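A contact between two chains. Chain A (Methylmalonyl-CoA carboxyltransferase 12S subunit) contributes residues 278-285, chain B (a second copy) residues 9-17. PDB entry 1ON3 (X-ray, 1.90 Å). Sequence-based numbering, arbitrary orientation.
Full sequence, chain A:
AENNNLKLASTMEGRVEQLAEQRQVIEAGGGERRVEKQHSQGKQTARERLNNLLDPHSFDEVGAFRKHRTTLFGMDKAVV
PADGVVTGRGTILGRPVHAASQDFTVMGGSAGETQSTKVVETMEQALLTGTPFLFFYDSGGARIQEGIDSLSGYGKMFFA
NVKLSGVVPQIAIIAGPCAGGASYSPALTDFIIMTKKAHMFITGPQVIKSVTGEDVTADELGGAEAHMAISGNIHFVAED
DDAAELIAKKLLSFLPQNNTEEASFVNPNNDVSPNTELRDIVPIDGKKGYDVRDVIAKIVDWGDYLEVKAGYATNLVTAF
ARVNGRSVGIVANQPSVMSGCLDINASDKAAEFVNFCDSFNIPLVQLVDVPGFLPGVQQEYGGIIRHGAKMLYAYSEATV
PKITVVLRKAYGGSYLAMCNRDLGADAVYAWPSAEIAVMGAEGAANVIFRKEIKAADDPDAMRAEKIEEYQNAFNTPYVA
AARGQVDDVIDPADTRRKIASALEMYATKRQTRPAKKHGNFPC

Chain A, residues 278-285: LRDIVPID
Chain B (9-17) ASTMEGRVE

Chain B enters as a loop, A:Ile284 facing its B:Ser10–B:Thr11 turn, and becomes helical from B:Met12 through B:Glu17 (phi/psi near -65/-38). B:Thr11, at -109/159, is the N-cap: its p rotamer lets OG1 accept from B:Gly14 N at 3.1 Å. The first helical turns close with B:Arg15 N to B:Thr11 O at 2.9 Å and B:Val16 N to B:Met12 O at 2.8 Å. In chain A, A:Arg279 lies at -68/-25 and A:Asp280 at -103/4; A:Val282 and A:Pro283 are extended at -96/114 and -63/138, and A:Ile284 turns back to -69/-19. The register is set by A:Arg279 CA to B:Met12 CA at 6.1 Å and A:Ile284 CA to B:Thr11 CA at 6.7 Å.

No direct hydrogen bond crosses this contact, so shape carries much of it. B:Met12 (t, p, p) points toward chain A, its CG 3.3 Å from A:Arg279 O and its CE 3.7 Å from A:Ile284 CD1, an apolar pairing. A:Ile284 (m, m) also places CG2 3.6 Å from B:Ser10 O and 3.5 Å from B:Arg15 NH2, while its CD1 lies over one face of that guanidinium. B:Arg15 (m, t, t) is steadied within its own chain by NE donating to B:Ala9 O at 3.0 Å.

A:Arg279 (m, t, t) runs along the helix, with B:Val16 CG1 (chi1 t) over one face of its guanidinium. Its NH1 donates to a water at 3.1 Å, and that water donates to B:Glu13 OE1 at 2.7 Å, bridging opposite charges without a direct salt bridge. B:Glu13 (m, p, chi3 -166°) also brings OE1 within 2.7 Å of A:Asp280 OD1 (chi1 m). These are two acceptors of like charge, and the coordinates leave any shared proton open.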

ATOM      1  N   LEU A 278      16.626  41.466 -20.864  1.00 22.65           N
ATOM      2  CA  LEU A 278      15.753  41.327 -19.706  1.00 22.08           C
ATOM      3  C   LEU A 278      16.046  42.413 -18.677  1.00 21.50           C
ATOM      4  O   LEU A 278      15.196  42.735 -17.852  1.00 21.44           O
ATOM      5  CB  LEU A 278      15.925  39.942 -19.067  1.00 19.79           C
ATOM      6  CG  LEU A 278      15.179  38.816 -19.776  1.00 18.88           C
ATOM      7  CD1 LEU A 278      15.712  37.472 -19.328  1.00 25.22           C
ATOM      8  CD2 LEU A 278      13.684  38.951 -19.480  1.00 23.57           C
ATOM      9  N   ARG A 279      17.248  42.984 -18.730  1.00 21.66           N
ATOM     10  CA  ARG A 279      17.628  44.029 -17.779  1.00 19.76           C
ATOM     11  C   ARG A 279      16.859  45.332 -17.969  1.00 23.69           C
ATOM     12  O   ARG A 279      16.708  46.115 -17.025  1.00 20.37           O
ATOM     13  CB  ARG A 279      19.116  44.365 -17.901  1.00 20.72           C
ATOM     14  CG  ARG A 279      20.077  43.300 -17.427  1.00 15.88           C
ATOM     15  CD  ARG A 279      21.501  43.725 -17.743  1.00 18.74           C
ATOM     16  NE  ARG A 279      22.450  42.651 -17.495  1.00 18.31           N
ATOM     17  CZ  ARG A 279      23.673  42.604 -18.009  1.00 22.90           C
ATOM     18  NH1 ARG A 279      24.095  43.583 -18.807  1.00 22.57           N
ATOM     19  NH2 ARG A 279      24.470  41.577 -17.739  1.00 18.73           N
ATOM     20  N   ASP A 280      16.377  45.559 -19.188  1.00 27.33           N
ATOM     21  CA  ASP A 280      15.691  46.802 -19.524  1.00 28.23           C
ATOM     22  C   ASP A 280      14.179  46.784 -19.618  1.00 28.94           C
ATOM     23  O   ASP A 280      13.575  47.792 -19.976  1.00 34.15           O
ATOM     24  CB  ASP A 280      16.246  47.334 -20.847  1.00 32.82           C
ATOM     25  CG  ASP A 280      17.752  47.238 -20.920  1.00 36.60           C
ATOM     26  OD1 ASP A 280      18.418  47.708 -19.973  1.00 36.32           O
ATOM     27  OD2 ASP A 280      18.267  46.689 -21.920  1.00 43.95           O
ATOM     28  N   ILE A 281      13.553  45.664 -19.301  1.00 24.09           N
ATOM     29  CA  ILE A 281      12.102  45.598 -19.393  1.00 24.76           C
ATOM     30  C   ILE A 281      11.395  46.150 -18.153  1.00 26.69           C
ATOM     31  O   ILE A 281      10.364  46.824 -18.253  1.00 28.12           O
ATOM     32  CB  ILE A 281      11.644  44.144 -19.630  1.00 26.81           C
ATOM     33  CG1 ILE A 281      12.265  43.616 -20.919  1.00 22.95           C
ATOM     34  CG2 ILE A 281      10.129  44.078 -19.722  1.00 26.55           C
ATOM     35  CD1 ILE A 281      12.034  42.140 -21.124  1.00 30.78           C
ATOM     36  N   VAL A 282      11.949  45.864 -16.982  1.00 23.78           N
ATOM     37  CA  VAL A 282      11.345  46.312 -15.731  1.00 25.25           C
ATOM     38  C   VAL A 282      11.991  47.606 -15.259  1.00 24.78           C
ATOM     39  O   VAL A 282      13.174  47.638 -14.918  1.00 26.73           O
ATOM     40  CB  VAL A 282      11.504  45.251 -14.631  1.00 25.03           C
ATOM     41  CG1 VAL A 282      10.863  45.748 -13.328  1.00 27.33           C
ATOM     42  CG2 VAL A 282      10.874  43.936 -15.090  1.00 21.70           C
ATOM     43  N   PRO A 283      11.217  48.693 -15.242  1.00 27.86           N
ATOM     44  CA  PRO A 283      11.719  50.003 -14.811  1.00 29.14           C
ATOM     45  C   PRO A 283      12.160  49.993 -13.347  1.00 28.33           C
ATOM     46  O   PRO A 283      11.494  49.400 -12.499  1.00 26.26           O
ATOM     47  CB  PRO A 283      10.515  50.922 -15.033  1.00 23.68           C
ATOM     48  CG  PRO A 283       9.788  50.269 -16.160  1.00 30.19           C
ATOM     49  CD  PRO A 283       9.848  48.806 -15.773  1.00 26.88           C
ATOM     50  N   ILE A 284      13.286  50.638 -13.057  1.00 31.38           N
ATOM     51  CA  ILE A 284      13.777  50.717 -11.683  1.00 33.68           C
ATOM     52  C   ILE A 284      12.811  51.604 -10.898  1.00 34.50           C
ATOM     53  O   ILE A 284      12.765  51.571  -9.668  1.00 36.99           O
ATOM     54  CB  ILE A 284      15.217  51.313 -11.631  1.00 35.05           C
ATOM     55  CG1 ILE A 284      16.218  50.306 -12.200  1.00 32.94           C
ATOM     56  CG2 ILE A 284      15.598  51.676 -10.205  1.00 31.15           C
ATOM     57  CD1 ILE A 284      16.202  48.955 -11.492  1.00 34.85           C
ATOM     58  N   ASP A 285      12.026  52.389 -11.629  1.00 36.37           N
ATOM     59  CA  ASP A 285      11.045  53.286 -11.026  1.00 33.92           C
ATOM     60  C   ASP A 285       9.725  52.560 -10.813  1.00 31.98           C
ATOM     61  O   ASP A 285       9.000  52.275 -11.770  1.00 31.95           O
ATOM     62  CB  ASP A 285      10.822  54.502 -11.930  1.00 39.11           C
ATOM     63  CG  ASP A 285       9.675  55.378 -11.465  1.00 37.20           C
ATOM     64  OD1 ASP A 285       9.299  56.295 -12.222  1.00 41.63           O
ATOM     65  OD2 ASP A 285       9.151  55.157 -10.350  1.00 36.50           O
TER
ATOM     66  N   ALA B   9      22.484  51.009  -6.907  1.00 55.40           N
ATOM     67  CA  ALA B   9      22.772  51.876  -8.044  1.00 51.76           C
ATOM     68  C   ALA B   9      21.473  52.359  -8.674  1.00 48.66           C
ATOM     69  O   ALA B   9      20.403  51.810  -8.416  1.00 48.03           O
ATOM     70  CB  ALA B   9      23.615  51.132  -9.075  1.00 53.53           C
ATOM     71  N   SER B  10      21.576  53.383  -9.511  1.00 46.24           N
ATOM     72  CA  SER B  10      20.410  53.970 -10.158  1.00 45.57           C
ATOM     73  C   SER B  10      19.823  53.176 -11.323  1.00 42.73           C
ATOM     74  O   SER B  10      18.605  53.170 -11.516  1.00 41.03           O
ATOM     75  CB  SER B  10      20.745  55.394 -10.617  1.00 48.24           C
ATOM     76  OG  SER B  10      21.975  55.424 -11.324  1.00 52.23           O
ATOM     77  N   THR B  11      20.675  52.521 -12.105  1.00 38.95           N
ATOM     78  CA  THR B  11      20.192  51.738 -13.238  1.00 36.95           C
ATOM     79  C   THR B  11      20.346  50.241 -12.985  1.00 34.25           C
ATOM     80  O   THR B  11      21.148  49.816 -12.153  1.00 30.93           O
ATOM     81  CB  THR B  11      20.952  52.084 -14.534  1.00 40.56           C
ATOM     82  OG1 THR B  11      22.326  51.696 -14.406  1.00 39.97           O
ATOM     83  CG2 THR B  11      20.878  53.578 -14.808  1.00 41.36           C
ATOM     84  N   MET B  12      19.571  49.442 -13.708  1.00 31.96           N
ATOM     85  CA  MET B  12      19.645  48.000 -13.555  1.00 30.13           C
ATOM     86  C   MET B  12      21.070  47.540 -13.866  1.00 29.26           C
ATOM     87  O   MET B  12      21.615  46.680 -13.174  1.00 28.40           O
ATOM     88  CB  MET B  12      18.644  47.317 -14.493  1.00 28.60           C
ATOM     89  CG  MET B  12      18.490  45.809 -14.274  1.00 30.95           C
ATOM     90  SD  MET B  12      17.828  45.363 -12.636  1.00 30.04           S
ATOM     91  CE  MET B  12      16.079  45.574 -12.921  1.00 18.01           C
ATOM     92  N   GLU B  13      21.683  48.118 -14.895  1.00 29.11           N
ATOM     93  CA  GLU B  13      23.051  47.736 -15.253  1.00 32.67           C
ATOM     94  C   GLU B  13      23.999  48.031 -14.096  1.00 31.31           C
ATOM     95  O   GLU B  13      24.901  47.242 -13.797  1.00 30.44           O
ATOM     96  CB  GLU B  13      23.524  48.482 -16.510  1.00 32.90           C
ATOM     97  CG  GLU B  13      22.989  47.912 -17.818  1.00 40.59           C
ATOM     98  CD  GLU B  13      21.501  48.160 -18.015  1.00 44.46           C
ATOM     99  OE1 GLU B  13      20.909  47.517 -18.909  1.00 45.23           O
ATOM    100  OE2 GLU B  13      20.928  49.000 -17.284  1.00 47.63           O
ATOM    101  N   GLY B  14      23.793  49.177 -13.452  1.00 31.76           N
ATOM    102  CA  GLY B  14      24.629  49.548 -12.327  1.00 28.98           C
ATOM    103  C   GLY B  14      24.429  48.572 -11.183  1.00 28.75           C
ATOM    104  O   GLY B  14      25.390  48.177 -10.521  1.00 29.66           O
ATOM    105  N   ARG B  15      23.179  48.182 -10.948  1.00 25.36           N
ATOM    106  CA  ARG B  15      22.875  47.240  -9.876  1.00 25.43           C
ATOM    107  C   ARG B  15      23.463  45.866 -10.177  1.00 22.30           C
ATOM    108  O   ARG B  15      23.837  45.128  -9.264  1.00 21.38           O
ATOM    109  CB  ARG B  15      21.366  47.129  -9.668  1.00 25.21           C
ATOM    110  CG  ARG B  15      20.737  48.410  -9.150  1.00 30.51           C
ATOM    111  CD  ARG B  15      19.346  48.158  -8.620  1.00 27.16           C
ATOM    112  NE  ARG B  15      18.690  49.397  -8.233  1.00 30.44           N
ATOM    113  CZ  ARG B  15      17.606  49.458  -7.469  1.00 32.76           C
ATOM    114  NH1 ARG B  15      17.057  48.342  -7.002  1.00 32.49           N
ATOM    115  NH2 ARG B  15      17.072  50.634  -7.172  1.00 27.95           N
ATOM    116  N   VAL B  16      23.540  45.526 -11.460  1.00 20.71           N
ATOM    117  CA  VAL B  16      24.111  44.247 -11.860  1.00 21.32           C
ATOM    118  C   VAL B  16      25.615  44.237 -11.601  1.00 23.33           C
ATOM    119  O   VAL B  16      26.184  43.217 -11.201  1.00 19.97           O
ATOM    120  CB  VAL B  16      23.822  43.950 -13.354  1.00 21.64           C
ATOM    121  CG1 VAL B  16      24.751  42.854 -13.873  1.00 15.67           C
ATOM    122  CG2 VAL B  16      22.369  43.514 -13.507  1.00 19.95           C
ATOM    123  N   GLU B  17      26.265  45.376 -11.818  1.00 23.59           N
ATOM    124  CA  GLU B  17      27.700  45.463 -11.573  1.00 23.52           C
ATOM    125  C   GLU B  17      27.931  45.422 -10.062  1.00 20.77           C
ATOM    126  O   GLU B  17      28.868  44.783  -9.576  1.00 19.20           O
ATOM    127  CB  GLU B  17      28.260  46.761 -12.177  1.00 29.52           C
ATOM    128  CG  GLU B  17      28.121  46.825 -13.695  1.00 37.43           C
ATOM    129  CD  GLU B  17      28.500  48.178 -14.286  1.00 43.89           C
ATOM    130  OE1 GLU B  17      28.429  48.320 -15.525  1.00 44.96           O
ATOM    131  OE2 GLU B  17      28.862  49.097 -13.519  1.00 45.55           O
TER
HETATM  132  O   HOH W   1      22.465  45.771 -20.179  1.00 36.04           O